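Local coordinates for protein serine acetyltransferase (Entamoeba histolytica, PDB 3P47) that probably transfers an acetyl group to L-serine on the way to cysteine, and binds L-cysteine at the interface between subunits, at residues G185-E190 and S203-A208; T191-E196 and G221-P226. All coordinates share one frame; numbering follows the deposited sequence.

Contact 1. Residues G185-E190 and S203-A208. With CYS (cysteine), chain B.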
loop_
_atom_site.group_PDB
_atom_site.type_symbol
_atom_site.label_atom_id
_atom_site.label_comp_id
_atom_site.label_asym_id
_atom_site.label_seq_id
_atom_site.Cartn_x
_atom_site.Cartn_y
_atom_site.Cartn_z
ATOM N N GLY A 185 -6.196 4.172 0.765
ATOM C CA GLY A 185 -6.723 5.156 -0.154
ATOM C C GLY A 185 -7.176 6.428 0.537
ATOM O O GLY A 185 -7.583 7.386 -0.155
ATOM N N VAL A 186 -7.103 6.464 1.883
ATOM C CA VAL A 186 -7.475 7.701 2.583
ATOM C C VAL A 186 -6.457 8.782 2.274
ATOM O O VAL A 186 -5.266 8.518 2.322
ATOM C CB VAL A 186 -7.599 7.481 4.112
ATOM C CG1 VAL A 186 -7.633 8.822 4.884
ATOM C CG2 VAL A 186 -8.875 6.710 4.392
ATOM N N VAL A 187 -6.914 9.984 1.914
ATOM C CA VAL A 187 -6.002 11.098 1.688
ATOM C C VAL A 187 -6.511 12.289 2.498
ATOM O O VAL A 187 -7.677 12.682 2.348
ATOM C CB VAL A 187 -5.916 11.457 0.194
ATOM C CG1 VAL A 187 -5.162 12.745 0.006
ATOM C CG2 VAL A 187 -5.218 10.294 -0.626
ATOM N N ILE A 188 -5.646 12.864 3.337
ATOM C CA ILE A 188 -6.049 14.025 4.150
ATOM C C ILE A 188 -5.000 15.127 3.955
ATOM O O ILE A 188 -3.844 14.947 4.268
ATOM C CB ILE A 188 -6.200 13.655 5.641
ATOM C CG1 ILE A 188 -7.304 12.564 5.878
ATOM C CG2 ILE A 188 -6.466 14.957 6.478
ATOM C CD1 ILE A 188 -7.294 12.035 7.386
ATOM N N GLY A 189 -5.429 16.268 3.420
ATOM C CA GLY A 189 -4.509 17.298 2.966
ATOM C C GLY A 189 -3.905 18.225 4.008
ATOM O O GLY A 189 -4.358 18.336 5.142
ATOM N N GLU A 190 -2.843 18.894 3.567
ATOM C CA GLU A 190 -2.072 19.858 4.344
ATOM C C GLU A 190 -2.906 20.842 5.174
ATOM O O GLU A 190 -2.512 21.202 6.268
ATOM C CB GLU A 190 -1.149 20.649 3.395
ATOM C CG GLU A 190 -0.242 21.639 4.166
ATOM C CD GLU A 190 0.904 22.205 3.323
ATOM O OE1 GLU A 190 1.905 22.662 3.910
ATOM O OE2 GLU A 190 0.803 22.188 2.098
ATOM N N SER A 203 -10.536 4.712 1.050
ATOM C CA SER A 203 -10.762 5.505 -0.167
ATOM C C SER A 203 -11.448 6.839 0.036
ATOM O O SER A 203 -11.985 7.378 -0.919
ATOM C CB SER A 203 -11.562 4.688 -1.224
ATOM O OG SER A 203 -10.725 3.668 -1.762
ATOM N N VAL A 204 -11.394 7.388 1.247
ATOM C CA VAL A 204 -11.924 8.731 1.493
ATOM C C VAL A 204 -10.850 9.797 1.234
ATOM O O VAL A 204 -9.708 9.678 1.701
ATOM C CB VAL A 204 -12.452 8.859 2.941
ATOM C CG1 VAL A 204 -12.578 10.316 3.365
ATOM C CG2 VAL A 204 -13.776 8.126 3.119
ATOM N N THR A 205 -11.219 10.858 0.537
ATOM C CA THR A 205 -10.324 12.017 0.377
ATOM C C THR A 205 -10.945 13.210 1.091
ATOM O O THR A 205 -12.119 13.506 0.872
ATOM C CB THR A 205 -10.098 12.395 -1.124
ATOM O OG1 THR A 205 -9.233 11.428 -1.755
ATOM C CG2 THR A 205 -9.403 13.782 -1.245
ATOM N N LEU A 206 -10.143 13.876 1.917
ATOM C CA LEU A 206 -10.481 15.207 2.451
ATOM C C LEU A 206 -9.356 16.053 1.889
ATOM O O LEU A 206 -8.269 16.142 2.469
ATOM C CB LEU A 206 -10.445 15.175 3.987
ATOM C CG LEU A 206 -11.630 14.464 4.656
ATOM C CD1 LEU A 206 -11.435 14.279 6.149
ATOM C CD2 LEU A 206 -12.924 15.266 4.418
ATOM N N GLY A 207 -9.584 16.613 0.709
ATOM C CA GLY A 207 -8.438 17.023 -0.090
ATOM C C GLY A 207 -8.789 18.088 -1.080
ATOM O O GLY A 207 -9.673 18.888 -0.825
ATOM N N ALA A 208 -8.048 18.107 -2.188
ATOM C CA ALA A 208 -8.284 19.057 -3.259
ATOM C C ALA A 208 -7.772 18.427 -4.552
ATOM O O ALA A 208 -6.900 17.530 -4.529
ATOM C CB ALA A 208 -7.536 20.375 -2.986
HETATM N N CYS B . -1.387 17.718 -3.116
HETATM C CA CYS B . -2.413 18.725 -3.522
HETATM C C CYS B . -2.583 19.823 -2.456
HETATM O O CYS B . -3.446 20.662 -2.570
HETATM C CB CYS B . -3.737 18.004 -3.747
HETATM S SG CYS B . -4.303 17.471 -2.193
HETATM O OXT CYS B . -1.879 19.873 -1.458
HETATM O O HOH W 1 -9.738 8.856 -1.904
#
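Gly185 to Gly189 and Ser203 to Leu206 run side by side in the same direction, their courses differing by only 8°, with the backbones closest at the start, where the CA atoms of Gly185 and Ser203 are 4.1 Å apart. Three hydrogen bonds join them. Val187 uses both its polar backbone atoms, N giving a bond to Val204 O (2.8 Å) and O receiving one from Leu206 N (2.8 Å); the latter is nearly straight, at 170° about the hydrogen. Gly189 N then reaches Leu206 O at 3.0 Å. Carbon donors reinforce the pattern, notably the CA of Val186, 3.1 Å from Val204 O, so this carbonyl receives both a backbone N-H and a C-H. Val187 lies across from Thr205 and Ile188 across from Leu206, an offset of eighteen residues. That is one full turn of three hexapeptides, the stacking of successive coils in the left-handed parallel beta-helix of hexapeptide acyltransferases. The sheet face bearing Ile188 and Leu206 turns to the interior: their side chains lie alongside each other in loose apolar contact, and both meet Ile194 of the next flat side. Val187 and Thr205 occupy the other face, toward the second subunit. There the hydroxyl of Thr205, placed beside its own backbone N (chi1 -73°), lies 3.8 Å from Val187 CB; Gln202 of the second subunit hydrogen-bonds this OG1, and a water 2.6 Å from the same OG1 donates to Gly185 O and, weakly, to Ser203 O. Ser203 itself packs against Ser203 of both other subunits, close to a bound sulfate. At the far end, beyond the paired residues, Ala208 O lies 3.3 Å from CB of the bound cysteine.

Contact 2. Residues T191-E196 and G221-P226. With CYS (cysteine), chain B.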
loop_
_atom_site.group_PDB
_atom_site.type_symbol
_atom_site.label_atom_id
_atom_site.label_comp_id
_atom_site.label_asym_id
_atom_site.label_seq_id
_atom_site.Cartn_x
_atom_site.Cartn_y
_atom_site.Cartn_z
ATOM N N THR A 191 -4.021 21.301 4.631
ATOM C CA THR A 191 -4.799 22.298 5.320
ATOM C C THR A 191 -6.133 21.802 5.796
ATOM O O THR A 191 -6.962 22.587 6.249
ATOM C CB THR A 191 -4.935 23.621 4.513
ATOM O OG1 THR A 191 -5.716 23.397 3.343
ATOM C CG2 THR A 191 -3.562 24.110 4.142
ATOM N N ALA A 192 -6.315 20.490 5.753
ATOM C CA ALA A 192 -7.520 19.876 6.337
ATOM C C ALA A 192 -7.648 20.140 7.843
ATOM O O ALA A 192 -6.655 20.155 8.578
ATOM C CB ALA A 192 -7.515 18.368 6.018
ATOM N N ILE A 193 -8.884 20.335 8.314
ATOM C CA ILE A 193 -9.136 20.452 9.761
ATOM C C ILE A 193 -10.236 19.495 10.089
ATOM O O ILE A 193 -11.295 19.534 9.454
ATOM C CB ILE A 193 -9.584 21.905 10.163
ATOM C CG1 ILE A 193 -8.578 22.945 9.714
ATOM C CG2 ILE A 193 -9.842 22.034 11.675
ATOM C CD1 ILE A 193 -7.225 22.782 10.223
ATOM N N ILE A 194 -9.984 18.616 11.066
ATOM C CA ILE A 194 -10.944 17.596 11.396
ATOM C C ILE A 194 -11.231 17.652 12.918
ATOM O O ILE A 194 -10.313 17.645 13.753
ATOM C CB ILE A 194 -10.399 16.188 11.007
ATOM C CG1 ILE A 194 -10.117 16.121 9.504
ATOM C CG2 ILE A 194 -11.329 15.115 11.583
ATOM C CD1 ILE A 194 -9.422 14.829 9.056
ATOM N N GLY A 195 -12.506 17.700 13.260
ATOM C CA GLY A 195 -12.929 17.806 14.657
ATOM C C GLY A 195 -12.908 16.467 15.371
ATOM O O GLY A 195 -12.287 15.502 14.898
ATOM N N GLU A 196 -13.619 16.400 16.501
ATOM C CA GLU A 196 -13.582 15.241 17.394
ATOM C C GLU A 196 -14.497 14.128 16.858
ATOM O O GLU A 196 -15.487 14.394 16.153
ATOM C CB GLU A 196 -14.053 15.658 18.814
ATOM C CG GLU A 196 -13.647 14.710 19.946
ATOM C CD GLU A 196 -12.246 14.938 20.530
ATOM O OE1 GLU A 196 -11.785 14.072 21.313
ATOM O OE2 GLU A 196 -11.597 15.961 20.223
ATOM N N GLY A 221 0.635 26.570 -1.120
ATOM C CA GLY A 221 -0.109 26.576 0.139
ATOM C C GLY A 221 -1.488 27.213 0.094
ATOM O O GLY A 221 -2.205 27.068 -0.882
ATOM N N THR A 222 -1.827 27.920 1.176
ATOM C CA THR A 222 -3.155 28.505 1.449
ATOM C C THR A 222 -4.180 27.449 1.820
ATOM O O THR A 222 -4.074 26.297 1.389
ATOM C CB THR A 222 -3.746 29.381 0.324
ATOM O OG1 THR A 222 -4.348 28.559 -0.692
ATOM C CG2 THR A 222 -2.707 30.319 -0.243
ATOM N N LYS A 223 -5.174 27.867 2.604
ATOM C CA LYS A 223 -6.270 26.985 3.000
ATOM C C LYS A 223 -7.089 26.556 1.782
ATOM O O LYS A 223 -7.706 27.370 1.037
ATOM C CB LYS A 223 -7.131 27.688 4.058
ATOM C CG LYS A 223 -8.469 27.039 4.331
ATOM C CD LYS A 223 -8.343 25.641 4.912
ATOM C CE LYS A 223 -9.670 25.273 5.616
ATOM N NZ LYS A 223 -9.752 23.847 6.009
ATOM N N ARG A 224 -7.103 25.249 1.554
ATOM C CA ARG A 224 -7.623 24.737 0.303
ATOM C C ARG A 224 -8.220 23.342 0.440
ATOM O O ARG A 224 -8.677 22.792 -0.548
ATOM C CB ARG A 224 -6.534 24.751 -0.797
ATOM C CG ARG A 224 -5.341 23.843 -0.484
ATOM C CD ARG A 224 -4.115 24.111 -1.354
ATOM N NE ARG A 224 -3.068 23.114 -1.058
ATOM C CZ ARG A 224 -2.202 23.182 -0.042
ATOM N NH1 ARG A 224 -2.232 24.197 0.830
ATOM N NH2 ARG A 224 -1.310 22.201 0.138
ATOM N N HIS A 225 -8.242 22.794 1.660
ATOM C CA HIS A 225 -8.842 21.469 1.923
ATOM C C HIS A 225 -10.004 21.607 2.920
ATOM O O HIS A 225 -10.147 22.650 3.565
ATOM C CB HIS A 225 -7.771 20.518 2.467
ATOM C CG HIS A 225 -6.585 20.373 1.557
ATOM N ND1 HIS A 225 -5.333 20.852 1.875
ATOM C CD2 HIS A 225 -6.476 19.829 0.324
ATOM C CE1 HIS A 225 -4.502 20.607 0.880
ATOM N NE2 HIS A 225 -5.169 19.977 -0.073
ATOM N N PRO A 226 -10.834 20.565 3.071
ATOM C CA PRO A 226 -12.062 20.841 3.852
ATOM C C PRO A 226 -11.864 21.031 5.366
ATOM O O PRO A 226 -10.860 20.611 5.942
ATOM C CB PRO A 226 -12.947 19.616 3.562
ATOM C CG PRO A 226 -12.298 18.940 2.320
ATOM C CD PRO A 226 -10.833 19.188 2.524
HETATM N N CYS B . -1.387 17.718 -3.116
HETATM C CA CYS B . -2.413 18.725 -3.522
HETATM C C CYS B . -2.583 19.823 -2.456
HETATM O O CYS B . -3.446 20.662 -2.570
HETATM C CB CYS B . -3.737 18.004 -3.747
HETATM S SG CYS B . -4.303 17.471 -2.193
HETATM O OXT CYS B . -1.879 19.873 -1.458
#
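Thr191 OG1 is the meeting point of three polar groups from one loop, one of them held only weakly. Arg224 N donates to it at 2.9 Å, His225 N adds the weak bond, and His225 ND1 lies 3.0 Å from the same OG1, with either atom a possible donor. The hydroxyl sits between its own backbone N and carbonyl carbon (chi1 67°), which turns OG1 into the loop while CG2 rests by Thr222 O and the Arg224 guanidinium. The threonine's backbone joins in: Thr191 N donates to His225 ND1 at 3.1 Å, tilted 20° from the ring plane. Lys223, bent at its second torsion, brings NZ back to both Thr191 O (3.1 Å) and His225 O (2.7 Å). Beyond the turn, Ile193 N bonds Pro226 O at 3.1 Å, where the loop enters the next coil of the beta-helix. On its far side the loop grips the cysteine carboxylate from the edge of the Arg224 guanidinium, NE reaching O of the ligand at 2.9 Å and NH2 reaching its OXT at 2.9 Å. His225 CE1 lies over one guanidinium face, toward the rim, and NE2 adds a weak bond to ligand O. His210 and, from the second subunit, Asp116 and Asp181 also hydrogen-bond the ligand. Thr191 is thus placed as a second-shell residue, its bonds consistent with fixing the imidazole's rotation and the backbone carrying both carboxylate-binding side chains.

How the contacts relate
The chain passes straight from strand 187-188 of contact 1 to strand 193-194 of contact 2, so the two contacts belong to adjoining flat sides of one beta-helix. Contact 1 is wholly buried and depends on regular backbone pairing, with apolar packing inward and subunit packing outward. Contact 2 is only partly buried, and there side-chain polar groups organise an irregular loop. The two contacts converge around the bound cysteine: Glu190 OE2 forms a salt bridge of 2.9 Å with Arg224 NH2, giving that carboxylate-binding arginine a second acidic partner, while His225 CD2 packs 3.2 Å from Gly207 C. The regular coils and the irregular loop thus each supply part of the pocket, which the second subunit shares.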